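Long-range contacts in Alpha/beta hydrolase (Enterobacter asburiae, PDB 6KMO), which probably hydrolyses carboxylic ester bonds, as a bacterial esterase or lipase of the alpha/beta hydrolase fold: residues 70-75 and 93-98; 81-86 and 150-155; 119-124 and 309-314; 172-177 and 199-204; 210-215 and 252-257. The protein carries 2 engineered substitutions. All blocks are in the same frame, centred on the assembly; numbering follows the deposited sequence.

Contact 1: residues 70-75 and 93-98; sequences PAQVSE and ENASGT
The start of strand 71-80 and the loop that follows strand 83-92 run closest where the CA atoms of Ala71 and Glu93 lie 4.1 Å apart. One water joins the two backbones here, donating to Pro70 O and accepting from Glu93 N. Gln72 carries the contact: its CG lies beside the backbone N, anti to the carbonyl carbon (chi1 -59°), and the extended chain beyond delivers the amide to the loop, where NE2 spends both protons on backbone carbonyls. Gln72 NE2 reaches Glu93 O at 2.7 Å, almost straight at 168°, although it stands well above that carbonyl plane. Gln72 NE2 also meets Ala95 O at 3.1 Å, in the carbonyl plane and on a lone pair. Because both acceptors lie near the Gln72 amide plane, the pair fixes its rotation and ties residues 93-95 to the strand. Ala95 CB comes within 3.8 Å of Gln72 NE2. The extended Glu93 lays its carboxylate against the Pro70 ring, Glu93 OE2 coming 3.5 Å from Pro70 CB. Backbone bonds from Gln72 to Lys91 and from Ser74 to Ile89 continue the antiparallel pairing of this hairpin, and Ala71 and Val73 pack on Arg123 of helix 115-129.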
# COMPACT_ATOMS: atom_id res chain seq x y z
N PRO A 70 5.98 17.97 -14.09
CA PRO A 70 7.14 18.07 -14.98
C PRO A 70 7.82 16.73 -15.25
O PRO A 70 8.06 15.94 -14.34
CB PRO A 70 8.07 19.03 -14.21
CG PRO A 70 7.15 19.84 -13.37
CD PRO A 70 6.05 18.91 -12.96
N ALA A 71 8.16 16.52 -16.52
CA ALA A 71 8.87 15.35 -16.99
C ALA A 71 9.33 15.62 -18.41
O ALA A 71 8.83 16.55 -19.07
CB ALA A 71 7.98 14.10 -16.97
N GLN A 72 10.26 14.81 -18.90
CA GLN A 72 10.73 14.87 -20.27
C GLN A 72 10.09 13.73 -21.07
O GLN A 72 10.11 12.58 -20.63
CB GLN A 72 12.24 14.64 -20.33
CG GLN A 72 13.12 15.59 -19.57
CD GLN A 72 14.57 15.13 -19.60
OE1 GLN A 72 14.95 14.26 -20.38
NE2 GLN A 72 15.39 15.72 -18.74
N VAL A 73 9.57 14.04 -22.25
CA VAL A 73 8.95 13.05 -23.12
C VAL A 73 9.63 13.05 -24.48
O VAL A 73 9.86 14.12 -25.07
CB VAL A 73 7.44 13.28 -23.27
CG1 VAL A 73 6.84 12.23 -24.17
CG2 VAL A 73 6.76 13.28 -21.90
N SER A 74 9.95 11.86 -24.98
CA SER A 74 10.50 11.69 -26.32
C SER A 74 9.86 10.48 -26.97
O SER A 74 9.06 9.76 -26.36
CB SER A 74 12.02 11.57 -26.28
OG SER A 74 12.44 10.45 -25.53
N GLU A 75 10.21 10.24 -28.23
CA GLU A 75 9.59 9.20 -29.02
C GLU A 75 10.65 8.45 -29.81
O GLU A 75 11.70 9.00 -30.17
CB GLU A 75 8.56 9.79 -29.98
CG GLU A 75 7.84 8.75 -30.82
CD GLU A 75 6.75 9.37 -31.68
OE1 GLU A 75 6.61 8.95 -32.85
OE2 GLU A 75 6.05 10.27 -31.18
N GLU A 93 12.36 15.20 -15.02
CA GLU A 93 12.55 16.48 -15.69
C GLU A 93 14.02 16.81 -15.82
O GLU A 93 14.45 17.36 -16.85
CB GLU A 93 11.84 17.58 -14.90
CG GLU A 93 12.13 19.00 -15.36
CD GLU A 93 11.50 20.05 -14.45
OE1 GLU A 93 11.17 21.14 -14.96
OE2 GLU A 93 11.36 19.79 -13.24
N ASN A 94 14.82 16.53 -14.79
CA ASN A 94 16.23 16.88 -14.80
C ASN A 94 17.11 15.69 -15.14
O ASN A 94 18.29 15.67 -14.79
CB ASN A 94 16.62 17.53 -13.48
CG ASN A 94 15.97 18.88 -13.28
OD1 ASN A 94 16.06 19.76 -14.13
ND2 ASN A 94 15.29 19.05 -12.15
N ALA A 95 16.54 14.71 -15.83
CA ALA A 95 17.31 13.55 -16.24
C ALA A 95 18.43 13.95 -17.18
O ALA A 95 18.25 14.76 -18.10
CB ALA A 95 16.40 12.53 -16.92
N SER A 96 19.60 13.40 -16.91
CA SER A 96 20.69 13.26 -17.86
C SER A 96 21.65 12.32 -17.16
O SER A 96 21.97 12.51 -15.97
CB SER A 96 21.35 14.59 -18.19
OG SER A 96 22.60 14.38 -18.84
N GLY A 97 22.09 11.30 -17.87
CA GLY A 97 22.71 10.17 -17.25
C GLY A 97 21.85 8.96 -17.50
O GLY A 97 20.62 9.06 -17.64
N THR A 98 22.49 7.81 -17.58
CA THR A 98 21.79 6.57 -17.88
C THR A 98 20.86 6.24 -16.72
O THR A 98 21.20 6.44 -15.55
CB THR A 98 22.84 5.48 -18.07
OG1 THR A 98 23.71 5.85 -19.15
CG2 THR A 98 22.19 4.14 -18.38
O HOH W 1 10.53 15.16 -13.25

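Contact 2: residues 81-86 and 150-155; sequences NGQAIK and INQAYE
Helix 148-163, one of the helices packed on the central sheet of the alpha/beta hydrolase fold, meets the first residues of strand 83-92 at the hairpin end of that sheet. The axes of strand 83-86 and helix 150-155 pass 9.8 Å apart and cross at -78°, so the strand runs nearly square across the helix. Ile85 is the apolar point of entry: CG1 sits beside the backbone N (chi1 -59°) and the extended branch carries Ile85 CD1 to the helix, 3.7 Å from Gln152 O and 4.2 Å from Glu155 CB. The antiparallel hairpin 71-80/83-92 supplies the backing, since Ile85 also packs on Ile78 and Val80. Gln83 holds the crowded first torsion, with CG between the backbone N and the carbonyl carbon (chi1 83°), and its extended chain crosses that of Gln152 at about a right angle, laying its terminal amide against Gln152 CG. The polar end of Gln152 is anchored beyond this pair, its OE1 accepting from Thr139 N. Beside the hairpin turn a water bridges Asn81 and Glu155: it donates to Glu155 OE1 at 2.6 Å and takes a weak bond from Asn81 ND2. Glu155 reaches it by bending at chi2, and along with Asn151 it packs on Leu4 of the second subunit.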
# COMPACT_ATOMS: atom_id res chain seq x y z
N ASN A 81 11.39 -7.59 -36.35
CA ASN A 81 10.80 -8.61 -37.20
C ASN A 81 9.91 -7.98 -38.28
O ASN A 81 8.76 -8.35 -38.46
CB ASN A 81 10.01 -9.62 -36.36
CG ASN A 81 10.90 -10.61 -35.64
OD1 ASN A 81 11.18 -11.69 -36.14
ND2 ASN A 81 11.36 -10.23 -34.45
N GLY A 82 10.45 -6.96 -38.96
CA GLY A 82 9.72 -6.32 -40.04
C GLY A 82 8.61 -5.39 -39.62
O GLY A 82 8.18 -4.55 -40.44
N GLN A 83 8.13 -5.48 -38.39
CA GLN A 83 7.08 -4.60 -37.90
C GLN A 83 7.68 -3.44 -37.12
O GLN A 83 8.70 -3.59 -36.44
CB GLN A 83 6.05 -5.36 -37.05
CG GLN A 83 6.40 -5.59 -35.58
CD GLN A 83 5.19 -5.98 -34.74
OE1 GLN A 83 5.22 -6.97 -34.00
NE2 GLN A 83 4.11 -5.20 -34.85
N ALA A 84 7.05 -2.28 -37.25
CA ALA A 84 7.44 -1.08 -36.53
C ALA A 84 6.61 -0.99 -35.26
O ALA A 84 5.43 -1.33 -35.26
CB ALA A 84 7.17 0.15 -37.40
N ILE A 85 7.24 -0.56 -34.18
CA ILE A 85 6.57 -0.38 -32.89
C ILE A 85 6.93 1.01 -32.38
O ILE A 85 8.11 1.31 -32.20
CB ILE A 85 6.98 -1.46 -31.88
CG1 ILE A 85 6.65 -2.86 -32.40
CG2 ILE A 85 6.26 -1.23 -30.56
CD1 ILE A 85 7.17 -3.98 -31.51
N LYS A 86 5.92 1.85 -32.15
CA LYS A 86 6.14 3.18 -31.60
C LYS A 86 6.27 3.14 -30.08
O LYS A 86 5.43 2.54 -29.40
CB LYS A 86 5.02 4.13 -31.98
CG LYS A 86 5.36 5.58 -31.74
CD LYS A 86 4.15 6.51 -31.83
CE LYS A 86 3.47 6.44 -33.21
NZ LYS A 86 3.07 7.78 -33.75
N ILE A 150 0.29 -8.49 -27.04
CA ILE A 150 1.26 -9.02 -26.08
C ILE A 150 2.56 -9.42 -26.76
O ILE A 150 3.63 -9.42 -26.13
CB ILE A 150 0.69 -10.15 -25.19
CG1 ILE A 150 0.26 -11.35 -26.02
CG2 ILE A 150 -0.43 -9.61 -24.30
CD1 ILE A 150 0.33 -12.65 -25.27
N ASN A 151 2.51 -9.77 -28.05
CA ASN A 151 3.74 -10.01 -28.79
C ASN A 151 4.51 -8.72 -29.00
O ASN A 151 5.73 -8.68 -28.81
CB ASN A 151 3.43 -10.64 -30.13
CG ASN A 151 4.68 -10.79 -30.96
OD1 ASN A 151 5.55 -11.55 -30.59
ND2 ASN A 151 4.80 -10.02 -32.00
N GLN A 152 3.81 -7.65 -29.40
CA GLN A 152 4.45 -6.35 -29.53
C GLN A 152 5.09 -5.93 -28.22
O GLN A 152 6.22 -5.44 -28.21
CB GLN A 152 3.44 -5.29 -29.97
CG GLN A 152 2.95 -5.47 -31.39
CD GLN A 152 1.73 -4.64 -31.70
OE1 GLN A 152 0.90 -4.38 -30.84
NE2 GLN A 152 1.60 -4.26 -32.95
N ALA A 153 4.38 -6.12 -27.11
CA ALA A 153 4.91 -5.74 -25.80
C ALA A 153 6.18 -6.52 -25.48
O ALA A 153 7.16 -5.94 -24.99
CB ALA A 153 3.85 -6.01 -24.74
N TYR A 154 6.18 -7.83 -25.75
CA TYR A 154 7.37 -8.63 -25.49
C TYR A 154 8.54 -8.21 -26.38
O TYR A 154 9.67 -8.06 -25.91
CB TYR A 154 7.09 -10.14 -25.63
CG TYR A 154 8.35 -10.94 -25.47
CD1 TYR A 154 8.91 -11.15 -24.23
CD2 TYR A 154 9.04 -11.40 -26.58
CE1 TYR A 154 10.09 -11.85 -24.07
CE2 TYR A 154 10.22 -12.08 -26.43
CZ TYR A 154 10.74 -12.31 -25.18
OH TYR A 154 11.92 -13.00 -25.06
N GLU A 155 8.28 -8.02 -27.67
CA GLU A 155 9.35 -7.62 -28.58
C GLU A 155 9.94 -6.27 -28.17
O GLU A 155 11.16 -6.07 -28.23
CB GLU A 155 8.83 -7.59 -30.02
CG GLU A 155 8.55 -8.97 -30.62
CD GLU A 155 9.80 -9.79 -30.90
OE1 GLU A 155 10.90 -9.22 -30.95
OE2 GLU A 155 9.66 -11.02 -31.08
O HOH W 2 12.94 -10.58 -31.81

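Contact 3: residues 119-124 and 309-314; sequences ERLIRD and YGLLNP
Arg120 works as a buried clamp, its guanidinium edge spread over three acceptors of residues 309-314. Arg120 NH1 donates to Asn313 OD1 at 2.8 Å, in the plane of that carbonyl, and gives Leu311 O a weak, bent bond; Arg120 NH2 donates to Gly310 O at 2.9 Å. Bends at chi2 and chi3 turn the group onto this loop, while NE and NH2 together grip Asp124 OD2, one helical turn on, from the side. That salt bridge, in the guanidinium plane, fixes the orientation of the group and would partly offset its charge. Helix 115-129 of the alpha/beta hydrolase fold is thereby tied to the loop leading into helix 319-335. Waters complete the seam: one joins Arg120 N to Asn313 ND2, and another accepts from Leu121 N and lies 3.1 Å from Asn313 OD1. Further in, Leu121, with CG anti to the backbone N, sets CD1 3.4 Å from Gly310 O and CD2 4.2 Å from Leu311 CD1. Leu325 of helix 319-335 packs against both Arg120 and Leu121.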
# COMPACT_ATOMS: atom_id res chain seq x y z
N GLU A 119 -0.74 9.65 -19.82
CA GLU A 119 0.49 10.42 -19.62
C GLU A 119 0.66 10.89 -18.18
O GLU A 119 1.76 10.83 -17.63
CB GLU A 119 0.56 11.60 -20.60
CG GLU A 119 1.84 12.38 -20.42
CD GLU A 119 2.11 13.37 -21.52
OE1 GLU A 119 1.18 13.65 -22.31
OE2 GLU A 119 3.27 13.84 -21.60
N ARG A 120 -0.41 11.37 -17.55
CA ARG A 120 -0.26 11.88 -16.19
C ARG A 120 0.18 10.76 -15.24
O ARG A 120 1.11 10.93 -14.43
CB ARG A 120 -1.55 12.53 -15.72
CG ARG A 120 -1.37 13.41 -14.49
CD ARG A 120 -2.38 13.08 -13.42
NE ARG A 120 -2.00 11.88 -12.66
CZ ARG A 120 -2.75 10.79 -12.51
NH1 ARG A 120 -3.91 10.62 -13.12
NH2 ARG A 120 -2.28 9.84 -11.72
N LEU A 121 -0.47 9.60 -15.35
CA LEU A 121 -0.10 8.43 -14.56
C LEU A 121 1.34 8.03 -14.81
O LEU A 121 2.09 7.76 -13.87
CB LEU A 121 -1.05 7.27 -14.90
CG LEU A 121 -0.67 5.88 -14.39
CD1 LEU A 121 -0.51 5.84 -12.87
CD2 LEU A 121 -1.71 4.86 -14.85
N ILE A 122 1.74 7.97 -16.09
CA ILE A 122 3.11 7.57 -16.40
C ILE A 122 4.10 8.56 -15.79
O ILE A 122 5.10 8.16 -15.19
CB ILE A 122 3.30 7.44 -17.92
CG1 ILE A 122 2.45 6.30 -18.46
CG2 ILE A 122 4.77 7.20 -18.24
CD1 ILE A 122 2.25 6.36 -19.95
N ARG A 123 3.84 9.85 -15.96
CA ARG A 123 4.73 10.85 -15.38
C ARG A 123 4.81 10.71 -13.87
O ARG A 123 5.89 10.86 -13.28
CB ARG A 123 4.29 12.26 -15.78
CG ARG A 123 4.53 12.62 -17.24
CD ARG A 123 4.00 14.01 -17.51
NE ARG A 123 4.24 14.47 -18.87
CZ ARG A 123 4.72 15.68 -19.19
NH1 ARG A 123 5.08 16.54 -18.26
NH2 ARG A 123 4.86 15.99 -20.47
N ASP A 124 3.68 10.45 -13.21
CA ASP A 124 3.71 10.28 -11.76
C ASP A 124 4.62 9.12 -11.36
O ASP A 124 5.36 9.20 -10.38
CB ASP A 124 2.30 10.02 -11.22
CG ASP A 124 1.43 11.24 -11.16
OD1 ASP A 124 1.93 12.39 -11.27
OD2 ASP A 124 0.20 11.06 -10.98
N TYR A 309 -8.30 4.04 -10.28
CA TYR A 309 -8.16 5.20 -9.42
C TYR A 309 -6.92 6.00 -9.77
O TYR A 309 -6.95 7.23 -9.81
CB TYR A 309 -8.17 4.81 -7.93
CG TYR A 309 -7.11 3.83 -7.47
CD1 TYR A 309 -7.37 2.47 -7.47
CD2 TYR A 309 -5.88 4.25 -6.99
CE1 TYR A 309 -6.42 1.55 -7.04
CE2 TYR A 309 -4.90 3.33 -6.56
CZ TYR A 309 -5.20 1.98 -6.58
OH TYR A 309 -4.28 1.02 -6.19
N GLY A 310 -5.81 5.31 -10.07
CA GLY A 310 -4.58 6.02 -10.38
C GLY A 310 -4.46 6.52 -11.80
O GLY A 310 -3.52 7.26 -12.11
N LEU A 311 -5.36 6.10 -12.69
CA LEU A 311 -5.37 6.59 -14.06
C LEU A 311 -6.22 7.84 -14.22
O LEU A 311 -5.78 8.81 -14.84
CB LEU A 311 -5.94 5.51 -15.00
CG LEU A 311 -6.22 5.96 -16.44
CD1 LEU A 311 -4.92 6.30 -17.14
CD2 LEU A 311 -7.00 4.92 -17.22
N LEU A 312 -7.44 7.82 -13.70
CA LEU A 312 -8.44 8.82 -14.06
C LEU A 312 -8.00 10.20 -13.59
O LEU A 312 -7.84 10.45 -12.39
CB LEU A 312 -9.79 8.44 -13.46
CG LEU A 312 -10.38 7.16 -14.05
CD1 LEU A 312 -11.55 6.61 -13.21
CD2 LEU A 312 -10.81 7.33 -15.51
N ASN A 313 -7.81 11.12 -14.53
CA ASN A 313 -7.28 12.41 -14.16
C ASN A 313 -8.19 13.20 -13.22
O ASN A 313 -7.65 13.93 -12.38
CB ASN A 313 -6.87 13.19 -15.41
CG ASN A 313 -5.66 12.60 -16.07
OD1 ASN A 313 -4.90 11.86 -15.45
ND2 ASN A 313 -5.47 12.88 -17.34
N PRO A 314 -9.52 13.08 -13.28
CA PRO A 314 -10.34 13.77 -12.26
C PRO A 314 -10.07 13.30 -10.84
O PRO A 314 -10.47 14.00 -9.89
CB PRO A 314 -11.78 13.47 -12.71
CG PRO A 314 -11.64 13.32 -14.21
CD PRO A 314 -10.34 12.56 -14.39
O HOH W 3 -5.68 9.44 -11.00
O HOH W 4 -3.04 12.02 -18.92
O HOH W 5 -3.19 9.63 -16.73

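Contact 4: residues 172-177 and 199-204; sequences SRLGLV and PKIRYN
Leu174 O is gripped by one hydrogen bond, from Arg202 N at 2.8 Å and 158°. A CA-H contact adds to it, Ile201 CA lying 3.4 Å from Leu174 O. Two residues on, the direction of donation reverses: Leu176 N gives to Tyr203 O at 2.9 Å, nearly along the C=O axis. Leu176 O then receives a CA-H contact from Asn204, and backbone bonding continues from Leu176 to Val205. This alternation marks parallel strands, and Leu176 bridges Asn204 in register. A water accepts from Leu174 N and donates to Ser172 O and Lys200 O, linking the two chains upstream of the paired residues. The pairing closes the beta-alpha-beta crossover 174-179, 181-195, 203-207; a probable nucleophile elbow, the GxSxG sequence around Ser180, follows the first of these strands. On the helix 181-195 side, Leu176 and Asn204 lie side by side, Asn204 OD1 resting 3.4 Å from Leu176 CB. That oxygen is buried without a polar partner, whereas ND2 bonds to Thr269 OG1. Ile201 crosses Leu176 at about a right angle, Ile201 CG2 lying 3.9 Å from Leu176 CG. At the outer end Arg173 and Arg202 run side by side in the same direction. Arg173 CG sits over one face of the Arg202 guanidinium, 3.7 Å from Arg202 NH2. The like charges point to separate partners, Arg173 NE to Asp170 and Arg202 NH1 to His335 O.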
# COMPACT_ATOMS: atom_id res chain seq x y z
N SER A 172 19.56 -3.68 -18.67
CA SER A 172 19.72 -4.78 -17.74
C SER A 172 18.98 -4.55 -16.43
O SER A 172 18.88 -5.49 -15.63
CB SER A 172 21.21 -5.02 -17.45
OG SER A 172 21.76 -4.10 -16.53
N ARG A 173 18.49 -3.34 -16.18
CA ARG A 173 17.72 -3.00 -14.97
C ARG A 173 16.34 -2.56 -15.46
O ARG A 173 16.08 -1.36 -15.61
CB ARG A 173 18.41 -1.94 -14.20
CG ARG A 173 19.75 -2.39 -13.64
CD ARG A 173 20.32 -1.38 -12.70
NE ARG A 173 20.86 -0.21 -13.38
CZ ARG A 173 20.74 1.05 -12.95
NH1 ARG A 173 20.06 1.37 -11.85
NH2 ARG A 173 21.30 2.02 -13.64
N LEU A 174 15.46 -3.54 -15.66
CA LEU A 174 14.23 -3.35 -16.43
C LEU A 174 13.03 -3.90 -15.67
O LEU A 174 12.99 -5.08 -15.31
CB LEU A 174 14.34 -4.06 -17.78
CG LEU A 174 13.23 -3.80 -18.78
CD1 LEU A 174 13.08 -2.33 -19.08
CD2 LEU A 174 13.53 -4.57 -20.07
N GLY A 175 12.04 -3.04 -15.46
CA GLY A 175 10.79 -3.43 -14.85
C GLY A 175 9.66 -3.49 -15.88
O GLY A 175 9.80 -3.07 -17.02
N LEU A 176 8.52 -4.00 -15.42
CA LEU A 176 7.30 -4.07 -16.21
C LEU A 176 6.17 -3.49 -15.38
O LEU A 176 5.93 -3.96 -14.27
CB LEU A 176 6.97 -5.52 -16.58
CG LEU A 176 8.01 -6.32 -17.36
CD1 LEU A 176 7.55 -7.75 -17.56
CD2 LEU A 176 8.31 -5.68 -18.71
N VAL A 177 5.48 -2.49 -15.91
CA VAL A 177 4.42 -1.79 -15.18
C VAL A 177 3.22 -1.61 -16.10
O VAL A 177 3.36 -1.31 -17.28
CB VAL A 177 4.91 -0.40 -14.71
CG1 VAL A 177 3.80 0.35 -13.98
CG2 VAL A 177 6.15 -0.53 -13.81
N PRO A 199 14.18 -11.40 -21.75
CA PRO A 199 15.19 -10.77 -20.90
C PRO A 199 14.89 -10.81 -19.41
O PRO A 199 13.74 -11.08 -19.02
CB PRO A 199 15.18 -9.31 -21.39
CG PRO A 199 13.79 -9.10 -21.78
CD PRO A 199 13.33 -10.39 -22.41
N LYS A 200 15.92 -10.57 -18.59
CA LYS A 200 15.77 -10.49 -17.15
C LYS A 200 14.91 -9.29 -16.76
O LYS A 200 15.07 -8.20 -17.31
CB LYS A 200 17.14 -10.33 -16.49
CG LYS A 200 18.01 -11.58 -16.43
CD LYS A 200 17.18 -12.85 -16.40
CE LYS A 200 17.33 -13.64 -17.70
NZ LYS A 200 16.66 -14.97 -17.64
N ILE A 201 14.01 -9.51 -15.80
CA ILE A 201 13.09 -8.48 -15.32
C ILE A 201 13.31 -8.31 -13.82
O ILE A 201 13.20 -9.28 -13.06
CB ILE A 201 11.63 -8.88 -15.61
CG1 ILE A 201 11.37 -9.04 -17.11
CG2 ILE A 201 10.64 -7.88 -14.98
CD1 ILE A 201 11.63 -7.84 -17.94
N ARG A 202 13.57 -7.07 -13.40
CA ARG A 202 13.80 -6.78 -11.99
C ARG A 202 12.52 -6.80 -11.18
O ARG A 202 12.52 -7.23 -10.01
CB ARG A 202 14.41 -5.38 -11.84
CG ARG A 202 15.91 -5.32 -12.12
CD ARG A 202 16.70 -6.05 -11.03
NE ARG A 202 18.14 -5.81 -11.16
CZ ARG A 202 18.77 -4.77 -10.62
NH1 ARG A 202 18.11 -3.87 -9.91
NH2 ARG A 202 20.08 -4.64 -10.78
N TYR A 203 11.42 -6.29 -11.73
CA TYR A 203 10.24 -6.06 -10.91
C TYR A 203 9.04 -5.85 -11.81
O TYR A 203 9.15 -5.21 -12.86
CB TYR A 203 10.41 -4.82 -10.03
CG TYR A 203 9.59 -4.78 -8.77
CD1 TYR A 203 9.73 -5.76 -7.81
CD2 TYR A 203 8.72 -3.72 -8.50
CE1 TYR A 203 9.00 -5.72 -6.63
CE2 TYR A 203 7.99 -3.67 -7.33
CZ TYR A 203 8.12 -4.67 -6.40
OH TYR A 203 7.42 -4.60 -5.21
N ASN A 204 7.90 -6.37 -11.38
CA ASN A 204 6.61 -6.13 -12.02
C ASN A 204 5.74 -5.30 -11.09
O ASN A 204 5.67 -5.58 -9.88
CB ASN A 204 5.86 -7.45 -12.22
CG ASN A 204 6.49 -8.36 -13.21
OD1 ASN A 204 7.17 -7.92 -14.14
ND2 ASN A 204 6.24 -9.65 -13.05
O HOH W 6 16.30 -6.43 -15.40
O HOH W 7 20.60 -6.30 -13.34

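Contact 5: residues 210-215 and 252-257; sequences VTDANF and LASPLR
From CB, Arg257 leaves the 3-10 turn 255-257 with CG beside the backbone N (chi1 -59°) and stays extended as far as NE. Arg257 CG and CD pass along Asp212 OD1, at 3.7 and 3.8 Å. Arg257 NE closes the approach with a nearly straight salt bridge to Asp212 OD1, 2.8 Å long, using the syn lone pair, which lies in the guanidinium plane. Arg257 CZ follows at 3.5 Å from Asp212 OD1. At the tip, NH2 adds a weak bond to Asp212 OD1 and another weak one to a water held by Asn214 OD1, while NH1 turns to Asn249 OD1. The carboxylate stands almost perpendicular to the guanidinium, 88° between planes, and the arginine's bonds to it go to Asp212 OD1. Asp212 OD2 is met from above the carboxylate plane by Asn214 ND2 at 2.9 Å. Behind the charges, Ser254 OG accepts from Ala213 N at 3.0 Å and also bonds to Arg248 O, and Thr211 O receives Leu256 N at 3.0 Å. Ala213 centres an inverse gamma turn. Leu256 fills the flank, its CB against Thr211 OG1 and CD2 against Asp212 CB. The two loops, after strand 203-207 and before helix 260-263, are thus locked by backbone and side chain alike. With the arginine on OD1 and Asn214 ND2 on OD2, the buried Asp212 carboxylate is probably kept ionised.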
# COMPACT_ATOMS: atom_id res chain seq x y z
N VAL A 210 -6.32 -7.02 -14.76
CA VAL A 210 -7.15 -8.12 -15.26
C VAL A 210 -6.31 -9.39 -15.24
O VAL A 210 -5.20 -9.41 -15.78
CB VAL A 210 -7.60 -7.83 -16.70
CG1 VAL A 210 -8.29 -9.06 -17.30
CG2 VAL A 210 -8.49 -6.59 -16.78
N THR A 211 -6.83 -10.47 -14.63
CA THR A 211 -6.08 -11.72 -14.60
C THR A 211 -6.85 -12.93 -15.11
O THR A 211 -6.23 -14.00 -15.25
CB THR A 211 -5.50 -12.03 -13.21
OG1 THR A 211 -6.59 -12.38 -12.36
CG2 THR A 211 -4.71 -10.86 -12.65
N ASP A 212 -8.14 -12.82 -15.40
CA ASP A 212 -8.90 -14.01 -15.82
C ASP A 212 -10.09 -13.61 -16.66
O ASP A 212 -10.81 -12.66 -16.33
CB ASP A 212 -9.38 -14.78 -14.58
CG ASP A 212 -9.88 -16.18 -14.88
OD1 ASP A 212 -9.61 -16.70 -15.97
OD2 ASP A 212 -10.55 -16.77 -13.97
N ALA A 213 -10.34 -14.37 -17.72
CA ALA A 213 -11.54 -14.19 -18.54
C ALA A 213 -12.71 -14.94 -17.90
O ALA A 213 -13.24 -15.92 -18.44
CB ALA A 213 -11.29 -14.66 -19.97
N ASN A 214 -13.10 -14.48 -16.72
CA ASN A 214 -14.25 -15.00 -15.99
C ASN A 214 -14.89 -13.81 -15.31
O ASN A 214 -14.23 -12.81 -15.05
CB ASN A 214 -13.87 -16.07 -14.97
CG ASN A 214 -13.79 -17.44 -15.59
OD1 ASN A 214 -14.74 -17.91 -16.25
ND2 ASN A 214 -12.66 -18.08 -15.41
N PHE A 215 -16.19 -13.92 -15.02
CA PHE A 215 -17.00 -12.77 -14.63
C PHE A 215 -17.86 -13.05 -13.41
O PHE A 215 -18.88 -12.39 -13.20
CB PHE A 215 -17.86 -12.32 -15.82
CG PHE A 215 -17.06 -12.19 -17.08
CD1 PHE A 215 -16.22 -11.10 -17.25
CD2 PHE A 215 -17.08 -13.17 -18.05
CE1 PHE A 215 -15.45 -10.98 -18.36
CE2 PHE A 215 -16.30 -13.06 -19.18
CZ PHE A 215 -15.47 -11.95 -19.33
N LEU A 252 -1.25 -16.66 -21.13
CA LEU A 252 -0.85 -15.34 -21.60
C LEU A 252 -2.04 -14.40 -21.73
O LEU A 252 -1.85 -13.20 -21.98
CB LEU A 252 -0.13 -15.43 -22.95
CG LEU A 252 1.11 -16.31 -22.95
CD1 LEU A 252 1.76 -16.30 -24.34
CD2 LEU A 252 2.12 -15.89 -21.90
N ALA A 253 -3.26 -14.92 -21.58
CA ALA A 253 -4.49 -14.14 -21.52
C ALA A 253 -5.10 -14.17 -20.13
O ALA A 253 -5.49 -13.12 -19.60
CB ALA A 253 -5.51 -14.65 -22.55
N SER A 254 -5.20 -15.35 -19.52
CA SER A 254 -5.77 -15.53 -18.19
C SER A 254 -4.70 -16.10 -17.27
O SER A 254 -4.71 -17.30 -16.96
CB SER A 254 -6.98 -16.45 -18.21
OG SER A 254 -8.04 -15.87 -18.92
N PRO A 255 -3.73 -15.28 -16.84
CA PRO A 255 -2.63 -15.81 -16.01
C PRO A 255 -3.10 -16.40 -14.69
O PRO A 255 -2.38 -17.22 -14.10
CB PRO A 255 -1.71 -14.60 -15.81
CG PRO A 255 -2.63 -13.40 -16.04
CD PRO A 255 -3.57 -13.84 -17.12
N LEU A 256 -4.28 -16.02 -14.20
CA LEU A 256 -4.80 -16.67 -13.00
C LEU A 256 -4.95 -18.18 -13.17
O LEU A 256 -4.94 -18.90 -12.17
CB LEU A 256 -6.15 -16.06 -12.62
CG LEU A 256 -6.72 -16.51 -11.27
CD1 LEU A 256 -5.84 -16.03 -10.14
CD2 LEU A 256 -8.14 -15.99 -11.11
N ARG A 257 -5.09 -18.66 -14.40
CA ARG A 257 -5.27 -20.09 -14.65
C ARG A 257 -3.95 -20.86 -14.68
O ARG A 257 -3.97 -22.09 -14.81
CB ARG A 257 -6.04 -20.29 -15.96
CG ARG A 257 -7.40 -19.64 -15.96
CD ARG A 257 -8.20 -19.98 -17.20
NE ARG A 257 -9.33 -19.09 -17.37
CZ ARG A 257 -10.28 -19.25 -18.27
NH1 ARG A 257 -10.30 -20.32 -19.06
NH2 ARG A 257 -11.23 -18.31 -18.39
O HOH W 8 -14.27 -19.59 -18.60

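Overall arrangement
From the N terminus, contact 1 closes the shortest loop, around the hairpin 71-80/83-92. Contact 2 opens inside it at 81-86 and closes on helix 148-163, so the two cross; they meet where Glu75 packs on Lys86. Contact 3 opens at 119-124, within contact 2's loop, and closes at 309-314, crossing contact 2 and enclosing contacts 4 and 5, which follow one another in series. Contact 4 closes a crossover in the sheet's middle, and contact 5 joins two loops on the other side of the chain's centre from contacts 1 and 3. Direct touches link 1 to 3, 2 to 4 (Tyr154 on Pro199) and 2 to 5 (Ile150 on Leu252), connecting sheet edge, helices and loops.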